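Local atomic coordinates of MutT/nudix family protein (Streptococcus pneumoniae, PDB entry 4HFQ), a protein that hydrolyses UDP-X nucleotides that are precursors of peptidoglycan biosynthesis, acting as a diphosphatase of the Nudix family. Residues A74-E78 against V147-L152; P96-E101 against E113-T118; V130-F136 against G199-D203. The contacts are given in a common frame with arbitrary orientation. Numbering follows the deposited sequence.

Contact 1: residues A74-E78 against V147-L152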
loop_
_atom_site.group_PDB
_atom_site.type_symbol
_atom_site.label_atom_id
_atom_site.label_comp_id
_atom_site.label_asym_id
_atom_site.label_seq_id
_atom_site.Cartn_x
_atom_site.Cartn_y
_atom_site.Cartn_z
ATOM N N ALA A 74 2.116 10.128 -13.564
ATOM C CA ALA A 74 1.317 10.705 -14.642
ATOM C C ALA A 74 1.636 10.035 -15.975
ATOM O O ALA A 74 2.794 9.924 -16.360
ATOM C CB ALA A 74 1.590 12.197 -14.752
ATOM N N TRP A 75 0.572 9.643 -16.663
ATOM C CA TRP A 75 0.627 9.090 -18.011
ATOM C C TRP A 75 0.078 10.124 -18.964
ATOM O O TRP A 75 -1.116 10.386 -18.989
ATOM C CB TRP A 75 -0.188 7.817 -18.041
ATOM C CG TRP A 75 -0.274 7.153 -19.379
ATOM C CD1 TRP A 75 -1.249 7.312 -20.360
ATOM C CD2 TRP A 75 0.663 6.159 -19.904
ATOM N NE1 TRP A 75 -0.988 6.475 -21.423
ATOM C CE2 TRP A 75 0.151 5.766 -21.215
ATOM C CE3 TRP A 75 1.838 5.572 -19.425
ATOM C CZ2 TRP A 75 0.807 4.835 -22.004
ATOM C CZ3 TRP A 75 2.480 4.633 -20.233
ATOM C CH2 TRP A 75 1.959 4.264 -21.487
ATOM N N ILE A 76 0.999 10.757 -19.694
ATOM C CA ILE A 76 0.690 11.876 -20.598
ATOM C C ILE A 76 1.095 11.452 -22.003
ATOM O O ILE A 76 2.261 11.196 -22.260
ATOM C CB ILE A 76 1.505 13.113 -20.164
ATOM C CG1 ILE A 76 1.155 13.511 -18.713
ATOM C CG2 ILE A 76 1.288 14.275 -21.136
ATOM C CD1 ILE A 76 2.260 14.238 -17.984
ATOM N N VAL A 77 0.108 11.350 -22.887
ATOM C CA VAL A 77 0.376 10.934 -24.279
ATOM C C VAL A 77 0.103 12.074 -25.241
ATOM O O VAL A 77 -0.967 12.676 -25.191
ATOM C CB VAL A 77 -0.464 9.705 -24.686
ATOM C CG1 VAL A 77 -0.298 9.368 -26.175
ATOM C CG2 VAL A 77 -0.107 8.495 -23.828
ATOM N N GLU A 78 1.090 12.372 -26.090
ATOM C CA GLU A 78 0.940 13.381 -27.142
ATOM C C GLU A 78 1.528 12.793 -28.408
ATOM O O GLU A 78 2.635 12.264 -28.395
ATOM C CB GLU A 78 1.676 14.662 -26.762
ATOM C CG GLU A 78 1.057 15.370 -25.577
ATOM C CD GLU A 78 1.726 16.674 -25.233
ATOM O OE1 GLU A 78 2.566 17.164 -26.022
ATOM O OE2 GLU A 78 1.392 17.222 -24.165
ATOM N N VAL A 147 -1.261 5.305 -11.219
ATOM C CA VAL A 147 -0.881 5.928 -12.488
ATOM C C VAL A 147 -2.124 6.554 -13.098
ATOM O O VAL A 147 -3.067 5.842 -13.473
ATOM C CB VAL A 147 -0.252 4.931 -13.472
ATOM C CG1 VAL A 147 0.239 5.695 -14.689
ATOM C CG2 VAL A 147 0.893 4.165 -12.807
ATOM N N PHE A 148 -2.122 7.888 -13.154
ATOM C CA PHE A 148 -3.239 8.666 -13.657
ATOM C C PHE A 148 -2.997 9.074 -15.097
ATOM O O PHE A 148 -1.925 9.578 -15.434
ATOM C CB PHE A 148 -3.405 9.946 -12.837
ATOM C CG PHE A 148 -3.798 9.709 -11.401
ATOM C CD1 PHE A 148 -5.132 9.524 -11.056
ATOM C CD2 PHE A 148 -2.834 9.703 -10.399
ATOM C CE1 PHE A 148 -5.503 9.329 -9.724
ATOM C CE2 PHE A 148 -3.198 9.524 -9.067
ATOM C CZ PHE A 148 -4.527 9.333 -8.739
ATOM N N GLY A 149 -3.988 8.853 -15.952
ATOM C CA GLY A 149 -3.943 9.443 -17.300
ATOM C C GLY A 149 -4.238 10.925 -17.199
ATOM O O GLY A 149 -5.285 11.300 -16.645
ATOM N N CYS A 150 -3.321 11.754 -17.705
ATOM C CA CYS A 150 -3.414 13.216 -17.579
ATOM C C CYS A 150 -3.169 13.910 -18.904
ATOM O O CYS A 150 -2.506 13.378 -19.782
ATOM C CB CYS A 150 -2.418 13.771 -16.550
ATOM S SG CYS A 150 -2.510 13.051 -14.909
ATOM N N LYS A 151 -3.725 15.110 -19.016
ATOM C CA LYS A 151 -3.511 15.962 -20.181
ATOM C C LYS A 151 -2.838 17.249 -19.722
ATOM O O LYS A 151 -3.251 17.840 -18.720
ATOM C CB LYS A 151 -4.857 16.246 -20.843
ATOM C CG LYS A 151 -4.810 17.276 -21.967
ATOM C CD LYS A 151 -6.192 17.522 -22.545
ATOM C CE LYS A 151 -6.139 18.652 -23.565
ATOM N NZ LYS A 151 -7.367 18.753 -24.404
ATOM N N LEU A 152 -1.789 17.674 -20.431
ATOM C CA LEU A 152 -1.088 18.918 -20.106
ATOM C C LEU A 152 -1.859 20.117 -20.649
ATOM O O LEU A 152 -2.495 20.019 -21.698
ATOM C CB LEU A 152 0.358 18.907 -20.624
ATOM C CG LEU A 152 1.266 17.810 -20.051
ATOM C CD1 LEU A 152 2.687 17.944 -20.582
ATOM C CD2 LEU A 152 1.274 17.840 -18.532
HETATM O O HOH W 1 -2.413 12.339 -22.272
HETATM O O HOH W 2 -0.886 16.627 -22.905
#

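Contact 2: residues P96-E101 against E113-T118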
loop_
_atom_site.group_PDB
_atom_site.type_symbol
_atom_site.label_atom_id
_atom_site.label_comp_id
_atom_site.label_asym_id
_atom_site.label_seq_id
_atom_site.Cartn_x
_atom_site.Cartn_y
_atom_site.Cartn_z
ATOM N N PRO A 96 6.439 11.217 -14.869
ATOM C CA PRO A 96 6.415 12.240 -13.820
ATOM C C PRO A 96 5.630 11.745 -12.603
ATOM O O PRO A 96 4.682 10.983 -12.744
ATOM C CB PRO A 96 5.696 13.426 -14.483
ATOM C CG PRO A 96 5.941 13.224 -15.951
ATOM C CD PRO A 96 5.900 11.729 -16.144
ATOM N N GLY A 97 6.054 12.176 -11.424
ATOM C CA GLY A 97 5.374 11.815 -10.171
ATOM C C GLY A 97 6.346 11.719 -9.022
ATOM O O GLY A 97 7.411 12.357 -9.020
ATOM N N GLY A 98 5.977 10.923 -8.028
ATOM C CA GLY A 98 6.755 10.830 -6.795
ATOM C C GLY A 98 5.850 10.386 -5.671
ATOM O O GLY A 98 4.727 9.999 -5.883
ATOM N N PHE A 99 6.355 10.425 -4.450
ATOM C CA PHE A 99 5.532 9.992 -3.332
ATOM C C PHE A 99 4.363 10.956 -3.124
ATOM O O PHE A 99 4.438 12.149 -3.461
ATOM C CB PHE A 99 6.381 9.751 -2.059
ATOM C CG PHE A 99 6.863 11.000 -1.394
ATOM C CD1 PHE A 99 6.064 11.652 -0.460
ATOM C CD2 PHE A 99 8.132 11.516 -1.666
ATOM C CE1 PHE A 99 6.506 12.807 0.172
ATOM C CE2 PHE A 99 8.580 12.683 -1.036
ATOM C CZ PHE A 99 7.757 13.331 -0.123
ATOM N N GLY A 100 3.260 10.411 -2.620
ATOM C CA GLY A 100 2.080 11.203 -2.247
ATOM C C GLY A 100 2.338 11.947 -0.961
ATOM O O GLY A 100 2.691 11.344 0.039
ATOM N N GLU A 101 2.173 13.262 -0.983
ATOM C CA GLU A 101 2.417 14.098 0.180
ATOM C C GLU A 101 1.169 14.237 1.016
ATOM O O GLU A 101 0.073 14.396 0.489
ATOM C CB GLU A 101 2.879 15.481 -0.264
ATOM C CG GLU A 101 4.239 15.418 -0.942
ATOM C CD GLU A 101 4.821 16.773 -1.281
ATOM O OE1 GLU A 101 4.396 17.789 -0.691
ATOM O OE2 GLU A 101 5.728 16.801 -2.149
ATOM N N GLU A 113 2.880 17.494 -8.629
ATOM C CA GLU A 113 4.143 16.942 -9.101
ATOM C C GLU A 113 4.335 17.156 -10.593
ATOM O O GLU A 113 5.441 17.496 -11.020
ATOM C CB GLU A 113 4.313 15.494 -8.652
ATOM C CG GLU A 113 4.301 15.494 -7.131
ATOM C CD GLU A 113 4.353 14.142 -6.480
ATOM O OE1 GLU A 113 4.564 13.146 -7.179
ATOM O OE2 GLU A 113 4.186 14.088 -5.243
ATOM N N ILE A 114 3.274 17.039 -11.386
ATOM C CA ILE A 114 3.378 17.390 -12.813
ATOM C C ILE A 114 3.851 18.847 -12.974
ATOM O O ILE A 114 4.769 19.132 -13.756
ATOM C CB ILE A 114 2.052 17.206 -13.544
ATOM C CG1 ILE A 114 1.693 15.717 -13.667
ATOM C CG2 ILE A 114 2.127 17.842 -14.946
ATOM C CD1 ILE A 114 0.238 15.516 -14.039
ATOM N N GLU A 115 3.258 19.775 -12.233
ATOM C CA GLU A 115 3.632 21.185 -12.421
ATOM C C GLU A 115 5.076 21.424 -11.991
ATOM O O GLU A 115 5.838 22.106 -12.692
ATOM C CB GLU A 115 2.685 22.130 -11.677
ATOM C CG GLU A 115 2.902 23.601 -12.048
ATOM C CD GLU A 115 1.805 24.522 -11.542
ATOM O OE1 GLU A 115 0.869 24.047 -10.885
ATOM O OE2 GLU A 115 1.884 25.743 -11.788
ATOM N N GLU A 116 5.463 20.868 -10.849
ATOM C CA GLU A 116 6.802 21.066 -10.302
ATOM C C GLU A 116 7.884 20.478 -11.188
ATOM O O GLU A 116 8.958 21.067 -11.341
ATOM C CB GLU A 116 6.900 20.482 -8.885
ATOM C CG GLU A 116 6.097 21.261 -7.857
ATOM C CD GLU A 116 6.033 20.597 -6.490
ATOM O OE1 GLU A 116 6.310 19.388 -6.362
ATOM O OE2 GLU A 116 5.690 21.311 -5.532
ATOM N N GLU A 117 7.604 19.332 -11.792
ATOM C CA GLU A 117 8.586 18.609 -12.580
ATOM C C GLU A 117 8.576 19.027 -14.049
ATOM O O GLU A 117 9.645 19.214 -14.643
ATOM C CB GLU A 117 8.324 17.100 -12.473
ATOM C CG GLU A 117 8.656 16.555 -11.095
ATOM C CD GLU A 117 8.166 15.150 -10.863
ATOM O OE1 GLU A 117 7.916 14.401 -11.829
ATOM O OE2 GLU A 117 8.036 14.808 -9.657
ATOM N N THR A 118 7.391 19.157 -14.642
ATOM C CA THR A 118 7.305 19.381 -16.090
ATOM C C THR A 118 7.140 20.846 -16.477
ATOM O O THR A 118 7.396 21.198 -17.640
ATOM C CB THR A 118 6.150 18.622 -16.746
ATOM O OG1 THR A 118 4.915 19.244 -16.394
ATOM C CG2 THR A 118 6.121 17.139 -16.334
#

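Contact 3: residues V130-F136 against G199-D203. With GOL (glycerol), chain K.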
loop_
_atom_site.group_PDB
_atom_site.type_symbol
_atom_site.label_atom_id
_atom_site.label_comp_id
_atom_site.label_asym_id
_atom_site.label_seq_id
_atom_site.Cartn_x
_atom_site.Cartn_y
_atom_site.Cartn_z
ATOM N N VAL A 130 -3.456 0.791 -10.507
ATOM C CA VAL A 130 -2.822 0.848 -9.180
ATOM C C VAL A 130 -1.911 -0.375 -9.093
ATOM O O VAL A 130 -2.391 -1.508 -9.006
ATOM C CB VAL A 130 -3.835 0.852 -8.011
ATOM C CG1 VAL A 130 -3.092 1.010 -6.688
ATOM C CG2 VAL A 130 -4.841 1.981 -8.167
ATOM N N PHE A 131 -0.602 -0.138 -9.206
ATOM C CA PHE A 131 0.400 -1.208 -9.162
ATOM C C PHE A 131 0.941 -1.439 -7.750
ATOM O O PHE A 131 1.131 -0.495 -6.972
ATOM C CB PHE A 131 1.608 -0.866 -10.050
ATOM C CG PHE A 131 1.321 -0.806 -11.527
ATOM C CD1 PHE A 131 0.907 -1.930 -12.221
ATOM C CD2 PHE A 131 1.519 0.378 -12.222
ATOM C CE1 PHE A 131 0.694 -1.874 -13.600
ATOM C CE2 PHE A 131 1.305 0.440 -13.596
ATOM C CZ PHE A 131 0.890 -0.688 -14.279
ATOM N N ASP A 132 1.249 -2.698 -7.468
ATOM C CA ASP A 132 1.962 -3.089 -6.248
ATOM C C ASP A 132 3.449 -3.118 -6.572
ATOM O O ASP A 132 3.897 -3.972 -7.367
ATOM C CB ASP A 132 1.475 -4.476 -5.808
ATOM C CG ASP A 132 2.157 -4.992 -4.554
ATOM O OD1 ASP A 132 2.945 -4.275 -3.907
ATOM O OD2 ASP A 132 1.876 -6.161 -4.246
ATOM N N THR A 133 4.241 -2.244 -5.946
ATOM C CA THR A 133 5.690 -2.273 -6.234
ATOM C C THR A 133 6.357 -3.568 -5.821
ATOM O O THR A 133 7.390 -3.946 -6.387
ATOM C CB THR A 133 6.461 -1.091 -5.632
ATOM O OG1 THR A 133 6.296 -1.095 -4.202
ATOM C CG2 THR A 133 5.998 0.228 -6.210
ATOM N N ASN A 134 5.774 -4.287 -4.870
ATOM C CA ASN A 134 6.361 -5.583 -4.502
ATOM C C ASN A 134 6.314 -6.561 -5.652
ATOM O O ASN A 134 7.163 -7.453 -5.728
ATOM C CB ASN A 134 5.687 -6.186 -3.264
ATOM C CG ASN A 134 6.266 -5.673 -1.968
ATOM O OD1 ASN A 134 6.926 -4.646 -1.903
ATOM N ND2 ASN A 134 5.976 -6.394 -0.882
ATOM N N ARG A 135 5.346 -6.393 -6.554
ATOM C CA ARG A 135 5.244 -7.237 -7.750
ATOM C C ARG A 135 6.196 -6.808 -8.860
ATOM O O ARG A 135 6.889 -7.651 -9.444
ATOM C CB ARG A 135 3.799 -7.247 -8.265
ATOM C CG ARG A 135 3.612 -7.990 -9.592
ATOM C CD ARG A 135 2.133 -8.125 -9.933
ATOM N NE ARG A 135 1.423 -8.966 -8.974
ATOM C CZ ARG A 135 1.321 -10.286 -9.067
ATOM N NH1 ARG A 135 1.874 -10.930 -10.087
ATOM N NH2 ARG A 135 0.681 -10.977 -8.137
ATOM N N PHE A 136 6.250 -5.513 -9.140
ATOM C CA PHE A 136 6.925 -5.032 -10.357
ATOM C C PHE A 136 8.317 -4.483 -10.142
ATOM O O PHE A 136 9.109 -4.458 -11.079
ATOM C CB PHE A 136 6.082 -3.957 -11.040
ATOM C CG PHE A 136 4.854 -4.496 -11.694
ATOM C CD1 PHE A 136 4.912 -5.019 -12.992
ATOM C CD2 PHE A 136 3.636 -4.497 -11.020
ATOM C CE1 PHE A 136 3.773 -5.527 -13.592
ATOM C CE2 PHE A 136 2.506 -5.017 -11.615
ATOM C CZ PHE A 136 2.562 -5.525 -12.908
ATOM N N GLY A 199 -9.435 -3.053 -19.297
ATOM C CA GLY A 199 -9.859 -2.154 -18.236
ATOM C C GLY A 199 -8.717 -1.794 -17.301
ATOM O O GLY A 199 -7.579 -2.270 -17.428
ATOM N N GLN A 200 -9.054 -0.932 -16.359
ATOM C CA GLN A 200 -8.152 -0.510 -15.300
ATOM C C GLN A 200 -7.369 -1.677 -14.688
ATOM O O GLN A 200 -7.948 -2.716 -14.355
ATOM C CB GLN A 200 -9.000 0.147 -14.219
ATOM C CG GLN A 200 -8.159 0.717 -13.091
ATOM C CD GLN A 200 -9.000 1.589 -12.207
ATOM O OE1 GLN A 200 -9.035 2.817 -12.374
ATOM N NE2 GLN A 200 -9.719 0.965 -11.286
ATOM N N TYR A 201 -6.059 -1.488 -14.520
ATOM C CA TYR A 201 -5.208 -2.509 -13.911
ATOM C C TYR A 201 -5.165 -2.344 -12.390
ATOM O O TYR A 201 -4.868 -1.266 -11.915
ATOM C CB TYR A 201 -3.781 -2.437 -14.480
ATOM C CG TYR A 201 -2.909 -3.540 -13.937
ATOM C CD1 TYR A 201 -2.321 -3.419 -12.673
ATOM C CD2 TYR A 201 -2.705 -4.726 -14.654
ATOM C CE1 TYR A 201 -1.557 -4.445 -12.140
ATOM C CE2 TYR A 201 -1.930 -5.754 -14.129
ATOM C CZ TYR A 201 -1.368 -5.606 -12.879
ATOM O OH TYR A 201 -0.620 -6.640 -12.357
ATOM N N LEU A 202 -5.454 -3.408 -11.654
ATOM C CA LEU A 202 -5.369 -3.396 -10.200
ATOM C C LEU A 202 -4.635 -4.619 -9.687
ATOM O O LEU A 202 -5.036 -5.750 -9.962
ATOM C CB LEU A 202 -6.756 -3.429 -9.562
ATOM C CG LEU A 202 -7.746 -2.323 -9.895
ATOM C CD1 LEU A 202 -9.068 -2.733 -9.267
ATOM C CD2 LEU A 202 -7.273 -0.974 -9.370
ATOM N N ASP A 203 -3.576 -4.411 -8.917
ATOM C CA ASP A 203 -2.974 -5.535 -8.196
ATOM C C ASP A 203 -3.755 -5.887 -6.935
ATOM O O ASP A 203 -4.330 -5.017 -6.301
ATOM C CB ASP A 203 -1.515 -5.241 -7.862
ATOM C CG ASP A 203 -0.587 -5.459 -9.041
ATOM O OD1 ASP A 203 -0.752 -6.476 -9.766
ATOM O OD2 ASP A 203 0.328 -4.636 -9.223
HETATM C C1 GOL K . -1.842 -9.047 -8.583
HETATM O O1 GOL K . -2.451 -8.896 -9.869
HETATM C C2 GOL K . -2.842 -9.308 -7.452
HETATM O O2 GOL K . -4.096 -9.806 -7.931
HETATM C C3 GOL K . -2.237 -10.347 -6.516
HETATM O O3 GOL K . -1.068 -9.806 -5.884
#

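Contact 1: residues A74-E78 against V147-L152
The backbones of A74-E78 and V147-L152 run as neighbouring parallel strands at the start of the contact and then part, with end-to-end directions 48° apart. A74 pairs with F148 and W75 with G149. W75 makes both direct bonds, as one residue of a parallel pair does: its N donates to O of F148 (2.8 Å), and its O accepts from N of C150 (2.9 Å). Both are nearly straight. Two CA-H...O contacts flank them, from CA of A74 to O of F148 (3.5 Å) and from CA of G149 to O of W75 (3.4 Å). Further along, water takes over. One molecule links N of V77 to O of C150, at 2.8 and 2.7 Å. A second joins OE2 of E78 to N of L152, at 2.7 and 2.8 Å.

The side chains sort by sheet face. CB of A74 meets SG of C150 at 4.2 Å, and CG2 of I76 meets CG of L152 at 3.7 Å. I114 of helix 106-118 packs on A74, C150 and L152. On the other face CB of W75 touches CG1 of V147 at 4.0 Å. Here helix 184-194 contributes L190, which packs on both residues, and Y194, whose ring meets that of W75. The contact thus lies in the core of the Nudix alpha/beta/alpha sandwich, with helices on both faces of its sheet.

The chemistry changes along the pair. Direct amide bonds join the strands at W75. Where they diverge, water bridges V77 to C150 and the E78 carboxylate to L152, while I76 and L152 still pack.

Contact 2: residues P96-E101 against E113-T118
This is a strand-to-helix contact at the Nudix box, the loop-helix-loop signature of the family; strand 93-99 leads into it. The axes of strand 97-99 and helix 113-118 approach to 8.5 Å, with N-to-C directions 119° apart. K112-E117 fit the helical part of the motif, with lysine in place of the usual arginine. In relatives, glutamates of this part typically bind the catalytic metal; no metal is present in these coordinates.

E113 and E117 both reach the glycine backbone. G97 and G98 have backbone angles that would press a CB against the preceding carbonyl. OE1 of E113 is 2.8 Å from N of G98, at a poor angle for a bond, and its OE2 is 2.6 Å from O of F99. CG of P96 packs on CG2 of T118 at 3.9 Å. OE1 of E117 accepts from N of G97 at 2.9 Å, and OE2 of E117 lies 2.6 Å from O of G97, so the acid group probably holds a proton.

Contact 3: residues V130-F136 against G199-D203
D203, the last residue of the chain, gathers most of the polar partners here. Strand 201-202 lies parallel to the end of strand 120-132, with V130 bonded at both backbone atoms: its N donates to O of Y201 (2.9 Å) and its O accepts from N of D203 (3.1 Å). The D203 carboxylate carries the pairing on. OD2 of D203 accepts from N of D132 at 2.8 Å. OD1 of D203 accepts from OH of Y201 at 2.6 Å, forms a salt bridge with NE of R135 at 3.4 Å, and takes a weak bond from a glycerol, probably from the crystallisation liquor. D132 is the N-cap of helix 133-136: its OD1 accepts from N of N134 at 3.0 Å and also from Q142. NH2 of R135 donates to the same glycerol, which also bonds E108 of the second subunit. F131, F136 and Y201 form an aromatic cluster.

The C-terminal tail is therefore held by polar bonds and ring contacts at the dimer interface, where the D203 backbone also bonds the second subunit.

How the contacts relate
From the N terminus, the chain first passes three helices, 3-23, 27-47 and 52-59, then enters the Nudix sheet. Contact 1 opens at 74-78. Contact 2 opens and closes inside that loop, joining 96-101 to 113-118. Contact 3 opens at 130-136, before 147-152 closes contact 1, so these two cross. The tail at 199-203 closes contact 3 last. Contacts 1 and 2 touch: N of A74 lies 2.8 Å from O of P96, a probable hydrogen bond. CE2 of F131 packs on CG2 of V147 at 3.8 Å, linking contacts 1 and 3. Together they tie the Nudix box, the central strands and the C-terminal tail to one sheet. All three reach the second subunit, contact 1 through F148.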